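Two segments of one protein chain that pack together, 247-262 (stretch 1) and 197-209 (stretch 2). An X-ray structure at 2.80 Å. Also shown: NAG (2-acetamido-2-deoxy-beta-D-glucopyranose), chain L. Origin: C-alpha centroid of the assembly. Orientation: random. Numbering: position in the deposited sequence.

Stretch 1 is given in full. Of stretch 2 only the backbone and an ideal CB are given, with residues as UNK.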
ATOM      1  N   ASP A 247      23.511   7.240  30.105  1.00 69.57           N
ATOM      2  CA  ASP A 247      23.137   8.309  31.016  1.00 69.42           C
ATOM      3  C   ASP A 247      21.806   9.001  30.673  1.00 69.22           C
ATOM      4  O   ASP A 247      21.071   9.392  31.575  1.00 69.00           O
ATOM      5  CB  ASP A 247      24.294   9.303  31.207  1.00 69.39           C
ATOM      6  CG  ASP A 247      24.346  10.369  30.124  1.00 69.81           C
ATOM      7  OD1 ASP A 247      24.324  10.024  28.918  1.00 69.72           O
ATOM      8  OD2 ASP A 247      24.413  11.562  30.490  1.00 70.52           O
ATOM      9  N   LYS A 248      21.492   9.123  29.386  1.00 69.26           N
ATOM     10  CA  LYS A 248      20.327   9.891  28.938  1.00 69.41           C
ATOM     11  C   LYS A 248      19.358   9.075  28.082  1.00 69.10           C
ATOM     12  O   LYS A 248      19.759   8.136  27.404  1.00 69.14           O
ATOM     13  CB  LYS A 248      20.789  11.112  28.149  1.00 69.43           C
ATOM     14  CG  LYS A 248      19.702  12.139  27.934  1.00 70.48           C
ATOM     15  CD  LYS A 248      19.961  12.951  26.678  1.00 72.23           C
ATOM     16  CE  LYS A 248      18.953  14.084  26.539  1.00 73.06           C
ATOM     17  NZ  LYS A 248      19.284  15.182  27.498  1.00 73.03           N
ATOM     18  N   ASN A 249      18.082   9.440  28.114  1.00 68.79           N
ATOM     19  CA  ASN A 249      17.102   8.862  27.182  1.00 68.36           C
ATOM     20  C   ASN A 249      16.715   9.828  26.059  1.00 68.50           C
ATOM     21  O   ASN A 249      16.768  11.047  26.206  1.00 68.54           O
ATOM     22  CB  ASN A 249      15.844   8.350  27.898  1.00 67.83           C
ATOM     23  CG  ASN A 249      16.138   7.244  28.896  1.00 66.70           C
ATOM     24  OD1 ASN A 249      16.855   6.295  28.604  1.00 64.18           O
ATOM     25  ND2 ASN A 249      15.579   7.371  30.089  1.00 66.28           N
ATOM     26  N   PHE A 250      16.311   9.263  24.931  1.00 68.64           N
ATOM     27  CA  PHE A 250      16.081  10.046  23.725  1.00 68.49           C
ATOM     28  C   PHE A 250      14.687   9.844  23.155  1.00 68.62           C
ATOM     29  O   PHE A 250      14.094   8.778  23.288  1.00 68.76           O
ATOM     30  CB  PHE A 250      17.117   9.677  22.681  1.00 68.05           C
ATOM     31  CG  PHE A 250      18.514   9.995  23.084  1.00 67.88           C
ATOM     32  CD1 PHE A 250      19.261   9.092  23.834  1.00 67.18           C
ATOM     33  CD2 PHE A 250      19.100  11.200  22.705  1.00 67.68           C
ATOM     34  CE1 PHE A 250      20.555   9.383  24.195  1.00 65.78           C
ATOM     35  CE2 PHE A 250      20.396  11.490  23.062  1.00 66.28           C
ATOM     36  CZ  PHE A 250      21.121  10.576  23.807  1.00 66.73           C
ATOM     37  N   ALA A 251      14.175  10.880  22.511  1.00 68.66           N
ATOM     38  CA  ALA A 251      12.822  10.859  21.980  1.00 68.88           C
ATOM     39  C   ALA A 251      12.771  10.224  20.591  1.00 69.08           C
ATOM     40  O   ALA A 251      13.565  10.583  19.711  1.00 69.41           O
ATOM     41  CB  ALA A 251      12.285  12.261  21.929  1.00 68.77           C
ATOM     42  N   ILE A 252      11.869   9.258  20.414  1.00 68.97           N
ATOM     43  CA  ILE A 252      11.514   8.720  19.099  1.00 68.78           C
ATOM     44  C   ILE A 252      10.285   9.510  18.664  1.00 69.06           C
ATOM     45  O   ILE A 252       9.260   9.508  19.337  1.00 69.19           O
ATOM     46  CB  ILE A 252      11.160   7.211  19.159  1.00 68.82           C
ATOM     47  CG1 ILE A 252      12.328   6.378  19.677  1.00 67.46           C
ATOM     48  CG2 ILE A 252      10.704   6.697  17.785  1.00 69.04           C
ATOM     49  CD1 ILE A 252      11.911   5.003  20.125  1.00 65.98           C
ATOM     50  N   MET A 253      10.393  10.195  17.538  1.00 69.36           N
ATOM     51  CA  MET A 253       9.414  11.202  17.164  1.00 69.35           C
ATOM     52  C   MET A 253       8.693  10.868  15.865  1.00 69.20           C
ATOM     53  O   MET A 253       9.325  10.556  14.861  1.00 69.30           O
ATOM     54  CB  MET A 253      10.138  12.531  17.025  1.00 69.09           C
ATOM     55  CG  MET A 253       9.275  13.724  17.357  1.00 70.63           C
ATOM     56  SD  MET A 253       9.035  14.014  19.118  1.00 69.92           S
ATOM     57  CE  MET A 253      10.222  12.881  19.776  1.00 70.11           C
ATOM     58  N   GLN A 254       7.370  10.920  15.898  1.00 69.15           N
ATOM     59  CA  GLN A 254       6.567  10.821  14.678  1.00 69.38           C
ATOM     60  C   GLN A 254       5.616  12.033  14.541  1.00 69.27           C
ATOM     61  O   GLN A 254       5.047  12.516  15.532  1.00 69.13           O
ATOM     62  CB  GLN A 254       5.857   9.450  14.564  1.00 68.95           C
ATOM     63  CG  GLN A 254       4.681   9.245  15.437  1.00 69.22           C
ATOM     64  CD  GLN A 254       4.291   7.764  15.606  1.00 70.41           C
ATOM     65  OE1 GLN A 254       4.475   7.192  16.678  1.00 72.41           O
ATOM     66  NE2 GLN A 254       3.712   7.160  14.566  1.00 71.30           N
ATOM     67  N   LYS A 255       5.468  12.536  13.318  1.00 69.11           N
ATOM     68  CA  LYS A 255       4.711  13.766  13.097  1.00 69.25           C
ATOM     69  C   LYS A 255       3.767  13.623  11.909  1.00 69.15           C
ATOM     70  O   LYS A 255       4.158  13.056  10.887  1.00 69.18           O
ATOM     71  CB  LYS A 255       5.696  14.918  12.853  1.00 69.28           C
ATOM     72  CG  LYS A 255       5.087  16.296  12.898  1.00 69.19           C
ATOM     73  CD  LYS A 255       6.111  17.355  12.537  1.00 69.44           C
ATOM     74  CE  LYS A 255       5.669  18.745  12.965  1.00 69.34           C
ATOM     75  NZ  LYS A 255       4.184  18.924  12.915  1.00 70.27           N
ATOM     76  N   PHE A 256       2.537  14.121  12.053  1.00 69.00           N
ATOM     77  CA  PHE A 256       1.565  14.153  10.961  1.00 69.14           C
ATOM     78  C   PHE A 256       2.106  14.980   9.800  1.00 69.46           C
ATOM     79  O   PHE A 256       2.793  15.992  10.013  1.00 70.01           O
ATOM     80  CB  PHE A 256       0.304  14.878  11.414  1.00 69.27           C
ATOM     81  CG  PHE A 256      -0.792  13.997  11.925  1.00 69.11           C
ATOM     82  CD1 PHE A 256      -0.930  13.758  13.283  1.00 68.87           C
ATOM     83  CD2 PHE A 256      -1.754  13.494  11.052  1.00 69.45           C
ATOM     84  CE1 PHE A 256      -1.960  12.981  13.750  1.00 69.78           C
ATOM     85  CE2 PHE A 256      -2.800  12.719  11.507  1.00 68.73           C
ATOM     86  CZ  PHE A 256      -2.908  12.451  12.856  1.00 69.29           C
ATOM     87  N   ASP A 257       1.779  14.583   8.574  1.00 69.50           N
ATOM     88  CA  ASP A 257       1.849  15.499   7.438  1.00 69.46           C
ATOM     89  C   ASP A 257       0.491  16.198   7.330  1.00 69.66           C
ATOM     90  O   ASP A 257      -0.417  15.729   6.632  1.00 69.90           O
ATOM     91  CB  ASP A 257       2.164  14.733   6.169  1.00 69.18           C
ATOM     92  CG  ASP A 257       2.174  15.607   4.937  1.00 69.61           C
ATOM     93  OD1 ASP A 257       2.502  15.061   3.863  1.00 69.68           O
ATOM     94  OD2 ASP A 257       1.853  16.819   5.020  1.00 69.99           O
ATOM     95  N   ASP A 258       0.343  17.312   8.036  1.00 69.72           N
ATOM     96  CA  ASP A 258      -0.981  17.904   8.224  1.00 70.07           C
ATOM     97  C   ASP A 258      -1.495  18.568   6.946  1.00 69.82           C
ATOM     98  O   ASP A 258      -2.662  18.930   6.829  1.00 69.95           O
ATOM     99  CB  ASP A 258      -0.975  18.868   9.413  1.00 70.52           C
ATOM    100  CG  ASP A 258       0.102  19.919   9.301  1.00 71.65           C
ATOM    101  OD1 ASP A 258       0.791  20.179  10.314  1.00 73.83           O
ATOM    102  OD2 ASP A 258       0.270  20.476   8.197  1.00 72.97           O
ATOM    103  N   THR A 259      -0.589  18.722   5.997  1.00 69.79           N
ATOM    104  CA  THR A 259      -0.896  19.092   4.625  1.00 69.58           C
ATOM    105  C   THR A 259      -2.052  18.262   4.050  1.00 69.55           C
ATOM    106  O   THR A 259      -2.902  18.771   3.321  1.00 69.69           O
ATOM    107  CB  THR A 259       0.392  18.902   3.817  1.00 69.46           C
ATOM    108  OG1 THR A 259       1.093  20.138   3.834  1.00 69.03           O
ATOM    109  CG2 THR A 259       0.161  18.393   2.362  1.00 70.10           C
ATOM    110  N   MET A 260      -2.084  16.985   4.407  1.00 69.53           N
ATOM    111  CA  MET A 260      -3.042  16.049   3.848  1.00 69.76           C
ATOM    112  C   MET A 260      -4.391  16.160   4.527  1.00 69.48           C
ATOM    113  O   MET A 260      -5.386  15.647   4.014  1.00 69.58           O
ATOM    114  CB  MET A 260      -2.493  14.623   3.943  1.00 69.60           C
ATOM    115  CG  MET A 260      -1.128  14.511   3.284  1.00 69.65           C
ATOM    116  SD  MET A 260      -0.350  12.907   3.381  1.00 70.86           S
ATOM    117  CE  MET A 260      -1.368  11.896   2.294  1.00 70.15           C
ATOM    118  N   LEU A 261      -4.411  16.844   5.668  1.00 69.38           N
ATOM    119  CA  LEU A 261      -5.616  16.988   6.470  1.00 69.41           C
ATOM    120  C   LEU A 261      -6.460  18.130   5.941  1.00 69.57           C
ATOM    121  O   LEU A 261      -5.932  19.198   5.644  1.00 69.85           O
ATOM    122  CB  LEU A 261      -5.252  17.228   7.932  1.00 69.34           C
ATOM    123  CG  LEU A 261      -4.564  16.088   8.700  1.00 69.70           C
ATOM    124  CD1 LEU A 261      -4.378  16.485  10.157  1.00 68.72           C
ATOM    125  CD2 LEU A 261      -5.340  14.770   8.610  1.00 68.92           C
ATOM    126  N   ASP A 262      -7.767  17.911   5.817  1.00 69.69           N
ATOM    127  CA  ASP A 262      -8.644  18.944   5.300  1.00 69.72           C
ATOM    128  C   ASP A 262      -8.608  20.167   6.207  1.00 69.65           C
ATOM    129  O   ASP A 262      -8.413  21.277   5.742  1.00 69.86           O
ATOM    130  CB  ASP A 262     -10.069  18.430   5.156  1.00 69.92           C
ATOM    131  CG  ASP A 262     -11.005  19.491   4.614  1.00 72.32           C
ATOM    132  OD1 ASP A 262     -11.935  19.912   5.357  1.00 74.00           O
ATOM    133  OD2 ASP A 262     -10.789  19.932   3.453  1.00 74.27           O
ATOM    134  N   UNK A 197      -3.636   4.099   7.022  1.00 69.37           N
ATOM    135  CA  UNK A 197      -4.608   4.072   5.944  1.00 69.22           C
ATOM    136  C   UNK A 197      -4.690   5.400   5.211  1.00 68.94           C
ATOM    137  O   UNK A 197      -5.293   5.501   4.145  1.00 69.22           O
ATOM    138  CB  UNK A 197      -5.986   3.696   6.491  1.00 69.22           C
ATOM    139  N   UNK A 198      -4.083   6.427   5.771  1.00 68.66           N
ATOM    140  CA  UNK A 198      -4.281   7.762   5.239  1.00 68.71           C
ATOM    141  C   UNK A 198      -2.985   8.561   5.230  1.00 68.71           C
ATOM    142  O   UNK A 198      -2.382   8.773   4.199  1.00 68.83           O
ATOM    143  CB  UNK A 198      -5.347   8.500   6.051  1.00 68.71           C
ATOM    144  N   UNK A 199      -2.549   8.957   6.408  1.00 68.78           N
ATOM    145  CA  UNK A 199      -1.645  10.078   6.572  1.00 69.07           C
ATOM    146  C   UNK A 199      -0.133   9.739   6.460  1.00 68.90           C
ATOM    147  O   UNK A 199       0.357   8.797   7.072  1.00 69.49           O
ATOM    148  CB  UNK A 199      -1.917  10.715   7.936  1.00 69.07           C
ATOM    149  N   UNK A 200       0.609  10.490   5.665  1.00 68.99           N
ATOM    150  CA  UNK A 200       2.085  10.370   5.668  1.00 68.86           C
ATOM    151  C   UNK A 200       2.674  10.817   7.009  1.00 68.99           C
ATOM    152  O   UNK A 200       2.109  11.666   7.697  1.00 69.31           O
ATOM    153  CB  UNK A 200       2.691  11.201   4.535  1.00 68.86           C
ATOM    154  N   UNK A 201       3.827  10.287   7.380  1.00 68.87           N
ATOM    155  CA  UNK A 201       4.428  10.705   8.638  1.00 68.76           C
ATOM    156  C   UNK A 201       5.876  11.077   8.477  1.00 68.91           C
ATOM    157  O   UNK A 201       6.600  10.466   7.681  1.00 69.16           O
ATOM    158  CB  UNK A 201       4.295   9.598   9.686  1.00 68.76           C
ATOM    159  N   UNK A 202       6.313  12.078   9.231  1.00 68.78           N
ATOM    160  CA  UNK A 202       7.738  12.318   9.364  1.00 68.56           C
ATOM    161  C   UNK A 202       8.207  11.510  10.551  1.00 68.59           C
ATOM    162  O   UNK A 202       7.491  11.383  11.555  1.00 68.87           O
ATOM    163  CB  UNK A 202       8.058  13.805   9.530  1.00 68.56           C
ATOM    164  N   UNK A 203       9.401  10.952  10.439  1.00 68.40           N
ATOM    165  CA  UNK A 203       9.943  10.140  11.499  1.00 68.34           C
ATOM    166  C   UNK A 203      11.387  10.502  11.763  1.00 68.66           C
ATOM    167  O   UNK A 203      12.174  10.639  10.819  1.00 69.07           O
ATOM    168  CB  UNK A 203       9.817   8.654  11.156  1.00 68.34           C
ATOM    169  N   UNK A 204      11.736  10.632  13.044  1.00 68.61           N
ATOM    170  CA  UNK A 204      13.123  10.855  13.442  1.00 68.60           C
ATOM    171  C   UNK A 204      13.401  10.504  14.899  1.00 68.76           C
ATOM    172  O   UNK A 204      12.477  10.416  15.715  1.00 68.84           O
ATOM    173  CB  UNK A 204      13.498  12.317  13.195  1.00 68.60           C
ATOM    174  N   UNK A 205      14.686  10.322  15.204  1.00 68.72           N
ATOM    175  CA  UNK A 205      15.144   9.972  16.537  1.00 68.45           C
ATOM    176  C   UNK A 205      16.075  11.084  17.015  1.00 68.78           C
ATOM    177  O   UNK A 205      17.079  11.369  16.372  1.00 69.02           O
ATOM    178  CB  UNK A 205      15.844   8.612  16.549  1.00 68.45           C
ATOM    179  N   UNK A 206      15.724  11.714  18.134  1.00 68.86           N
ATOM    180  CA  UNK A 206      16.546  12.751  18.745  1.00 69.05           C
ATOM    181  C   UNK A 206      17.993  12.301  18.851  1.00 69.17           C
ATOM    182  O   UNK A 206      18.265  11.207  19.360  1.00 68.88           O
ATOM    183  CB  UNK A 206      16.005  13.120  20.128  1.00 69.05           C
ATOM    184  N   UNK A 207      18.897  13.141  18.327  1.00 69.41           N
ATOM    185  CA  UNK A 207      20.354  12.937  18.379  1.00 69.57           C
ATOM    186  C   UNK A 207      20.885  11.616  17.828  1.00 69.43           C
ATOM    187  O   UNK A 207      21.985  11.201  18.189  1.00 69.54           O
ATOM    188  CB  UNK A 207      20.811  13.057  19.834  1.00 69.57           C
ATOM    189  N   UNK A 208      20.117  10.954  16.967  1.00 69.21           N
ATOM    190  CA  UNK A 208      20.581   9.734  16.320  1.00 69.06           C
ATOM    191  C   UNK A 208      20.367   9.818  14.822  1.00 69.29           C
ATOM    192  O   UNK A 208      19.253  10.023  14.353  1.00 69.63           O
ATOM    193  CB  UNK A 208      19.864   8.510  16.892  1.00 69.06           C
ATOM    194  N   UNK A 209      21.434   9.634  14.062  1.00 69.55           N
ATOM    195  CA  UNK A 209      21.321   9.539  12.614  1.00 69.64           C
ATOM    196  C   UNK A 209      20.762   8.185  12.206  1.00 69.34           C
ATOM    197  O   UNK A 209      20.856   7.211  12.959  1.00 69.16           O
ATOM    198  CB  UNK A 209      22.681   9.773  11.953  1.00 69.64           C
TER
HETATM  199  C1  NAG L   1       5.364  19.666  16.647  1.00 67.22           C
HETATM  200  C2  NAG L   1       5.228  20.837  17.613  1.00 66.60           C
HETATM  201  C3  NAG L   1       5.682  22.182  17.029  1.00 67.08           C
HETATM  202  C4  NAG L   1       7.108  22.111  16.534  1.00 66.85           C
HETATM  203  C5  NAG L   1       7.116  20.972  15.515  1.00 67.13           C
HETATM  204  C6  NAG L   1       8.515  20.765  14.941  1.00 66.21           C
HETATM  205  C7  NAG L   1       3.546  21.124  19.355  1.00 69.37           C
HETATM  206  C8  NAG L   1       4.486  20.633  20.420  1.00 70.24           C
HETATM  207  N2  NAG L   1       3.865  20.936  18.065  1.00 67.71           N
HETATM  208  O3  NAG L   1       5.660  23.195  18.007  1.00 67.33           O
HETATM  209  O4  NAG L   1       7.430  23.379  15.991  1.00 69.15           O
HETATM  210  O5  NAG L   1       6.670  19.732  16.089  1.00 67.83           O
HETATM  211  O6  NAG L   1       9.351  20.248  15.950  1.00 64.84           O
HETATM  212  O7  NAG L   1       2.511  21.689  19.710  1.00 68.60           O

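The strand that ends at F256 runs antiparallel to 201-205, their directions 164° apart. Position 197 has nothing of stretch 1 within reach of its ideal CB, so this contact sets no preference; it is G197. Position 198 also starts clear of its partner, its CB pointing sideways, and only a long side chain could reach the 3-10 segment. F198 does so, with CZ 3.3 Å from M260 O and CE2 3.9 Å from L261 CD2.

At 199 the ideal CB lies 4.2 Å from F256 CD2, with L261 CD2 not far off. Small or branched apolar residues would suit. V199 fits: CG1 lies 3.4 Å from F256 CD2 and CG2 3.9 Å from L261 CD2. Position 200 points toward stretch 1, its CB 3.7 Å from M260 SD and 3.9 Å from D257 OD1. That leaves little room and favours alanine, serine or perhaps threonine. S200 places OG 3.3 Å from M260 SD, while its backbone O accepts from D257 N at 3.1 Å.

Position 201 starts sideways, but the amide of Q254 offers a polar end nearby; glutamine, glutamate or another long polar residue could meet it. Q201 does, OE1 accepting from Q254 NE2 at 2.8 Å. At 202 the backbone pairs with K255 in both directions, N to K255 O and K255 N to O, each 2.9 Å. CB shares a face with K255, where a long aliphatic or an aromatic could lie along the strand. Y202 turns its ring edge to F256 O, which is 3.8 Å from CE1.

Position 203 lies on the face with I252 and Q254, suiting a β-branched or aromatic residue; F203 brings CE1 to 3.7 Å from I252 CG2. At 204, CB shares the M253 and K255 face, and a broad, flat group could cover both. W204 takes M253 CG over its ring, 3.3 Å from CZ2, and K255 CB at its edge, 3.9 Å from CZ3.

Position 205 is beside I252, favouring β-branched apolar residues; it is I205. At 206, CB points toward stretch 1, and A251 N, which no backbone acceptor of stretch 2 meets, could use an acceptor: glutamate or glutamine. E206 OE2 accepts from A251 N at 3.1 Å. At 207, phi is positive, favouring glycine, asparagine or aspartate; D207 sets CB 3.7 Å from F250 CE2. Position 208 points toward stretch 1, and a side chain long enough to reach the F250 ring could be aromatic. H208 presents its edge to the face of the F250 ring, while ND1 donates to E206 O at 2.8 Å. Position 209 is out of reach: E209.

Stretch 2 (197-209) GFVSQYFWIEDHE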
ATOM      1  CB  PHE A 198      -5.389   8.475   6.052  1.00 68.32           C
ATOM      2  CG  PHE A 198      -5.671   9.897   5.641  1.00 66.98           C
ATOM      3  CD1 PHE A 198      -5.345  10.376   4.376  1.00 67.00           C
ATOM      4  CD2 PHE A 198      -6.330  10.749   6.520  1.00 66.97           C
ATOM      5  CE1 PHE A 198      -5.649  11.700   4.005  1.00 66.38           C
ATOM      6  CE2 PHE A 198      -6.629  12.083   6.153  1.00 66.49           C
ATOM      7  CZ  PHE A 198      -6.285  12.545   4.901  1.00 66.09           C
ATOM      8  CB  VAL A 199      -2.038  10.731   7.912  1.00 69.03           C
ATOM      9  CG1 VAL A 199      -0.842  11.110   8.762  1.00 70.59           C
ATOM     10  CG2 VAL A 199      -2.975  11.879   7.672  1.00 68.66           C
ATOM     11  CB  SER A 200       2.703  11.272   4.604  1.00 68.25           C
ATOM     12  OG  SER A 200       2.284  10.973   3.288  1.00 67.45           O
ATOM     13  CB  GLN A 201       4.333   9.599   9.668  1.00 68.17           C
ATOM     14  CG  GLN A 201       2.913   9.209  10.044  1.00 68.40           C
ATOM     15  CD  GLN A 201       2.888   8.339  11.272  1.00 69.50           C
ATOM     16  OE1 GLN A 201       3.773   8.440  12.130  1.00 71.75           O
ATOM     17  NE2 GLN A 201       1.898   7.474  11.367  1.00 68.80           N
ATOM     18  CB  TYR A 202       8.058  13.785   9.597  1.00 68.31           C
ATOM     19  CG  TYR A 202       7.542  14.715   8.550  1.00 68.21           C
ATOM     20  CD1 TYR A 202       6.263  15.250   8.659  1.00 68.14           C
ATOM     21  CD2 TYR A 202       8.335  15.087   7.457  1.00 67.62           C
ATOM     22  CE1 TYR A 202       5.773  16.120   7.713  1.00 68.88           C
ATOM     23  CE2 TYR A 202       7.857  15.966   6.492  1.00 67.59           C
ATOM     24  CZ  TYR A 202       6.568  16.480   6.629  1.00 69.12           C
ATOM     25  OH  TYR A 202       6.032  17.349   5.699  1.00 69.54           O
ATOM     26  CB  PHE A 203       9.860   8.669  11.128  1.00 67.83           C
ATOM     27  CG  PHE A 203      10.412   7.760  12.174  1.00 67.54           C
ATOM     28  CD1 PHE A 203       9.596   7.294  13.199  1.00 67.07           C
ATOM     29  CD2 PHE A 203      11.755   7.376  12.145  1.00 66.83           C
ATOM     30  CE1 PHE A 203      10.100   6.450  14.169  1.00 67.42           C
ATOM     31  CE2 PHE A 203      12.273   6.544  13.107  1.00 66.53           C
ATOM     32  CZ  PHE A 203      11.451   6.083  14.131  1.00 67.84           C
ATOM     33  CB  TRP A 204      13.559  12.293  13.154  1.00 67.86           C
ATOM     34  CG  TRP A 204      12.976  13.359  14.045  1.00 67.31           C
ATOM     35  CD1 TRP A 204      13.565  13.916  15.135  1.00 67.12           C
ATOM     36  CD2 TRP A 204      11.707  14.024  13.891  1.00 67.60           C
ATOM     37  NE1 TRP A 204      12.752  14.890  15.677  1.00 67.52           N
ATOM     38  CE2 TRP A 204      11.606  14.977  14.933  1.00 67.36           C
ATOM     39  CE3 TRP A 204      10.648  13.906  12.976  1.00 67.55           C
ATOM     40  CZ2 TRP A 204      10.495  15.810  15.085  1.00 67.13           C
ATOM     41  CZ3 TRP A 204       9.537  14.730  13.131  1.00 67.57           C
ATOM     42  CH2 TRP A 204       9.471  15.671  14.181  1.00 67.65           C
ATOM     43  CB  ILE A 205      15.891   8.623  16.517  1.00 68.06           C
ATOM     44  CG1 ILE A 205      15.000   7.537  15.916  1.00 67.51           C
ATOM     45  CG2 ILE A 205      16.345   8.227  17.902  1.00 67.42           C
ATOM     46  CD1 ILE A 205      15.728   6.243  15.610  1.00 67.68           C
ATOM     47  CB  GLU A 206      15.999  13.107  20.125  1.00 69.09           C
ATOM     48  CG  GLU A 206      16.795  14.145  20.862  1.00 68.68           C
ATOM     49  CD  GLU A 206      16.351  14.319  22.302  1.00 69.42           C
ATOM     50  OE1 GLU A 206      17.027  15.075  23.035  1.00 71.55           O
ATOM     51  OE2 GLU A 206      15.346  13.702  22.711  1.00 69.02           O
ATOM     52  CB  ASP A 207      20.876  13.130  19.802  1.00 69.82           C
ATOM     53  CG  ASP A 207      20.975  14.574  20.176  1.00 71.14           C
ATOM     54  OD1 ASP A 207      20.219  15.024  21.081  1.00 72.44           O
ATOM     55  OD2 ASP A 207      21.801  15.263  19.535  1.00 72.59           O
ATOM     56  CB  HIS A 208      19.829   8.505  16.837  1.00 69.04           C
ATOM     57  CG  HIS A 208      20.184   8.095  18.234  1.00 68.28           C
ATOM     58  ND1 HIS A 208      19.843   8.838  19.341  1.00 68.00           N
ATOM     59  CD2 HIS A 208      20.796   6.983  18.702  1.00 67.59           C
ATOM     60  CE1 HIS A 208      20.260   8.219  20.430  1.00 67.79           C
ATOM     61  NE2 HIS A 208      20.848   7.095  20.068  1.00 67.65           N
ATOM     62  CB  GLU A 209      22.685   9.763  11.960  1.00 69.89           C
ATOM     63  CG  GLU A 209      22.961  11.226  11.671  1.00 71.06           C
ATOM     64  CD  GLU A 209      24.403  11.511  11.298  1.00 72.21           C
ATOM     65  OE1 GLU A 209      25.194  10.550  11.134  1.00 73.24           O
ATOM     66  OE2 GLU A 209      24.739  12.709  11.171  1.00 72.78           O
TER
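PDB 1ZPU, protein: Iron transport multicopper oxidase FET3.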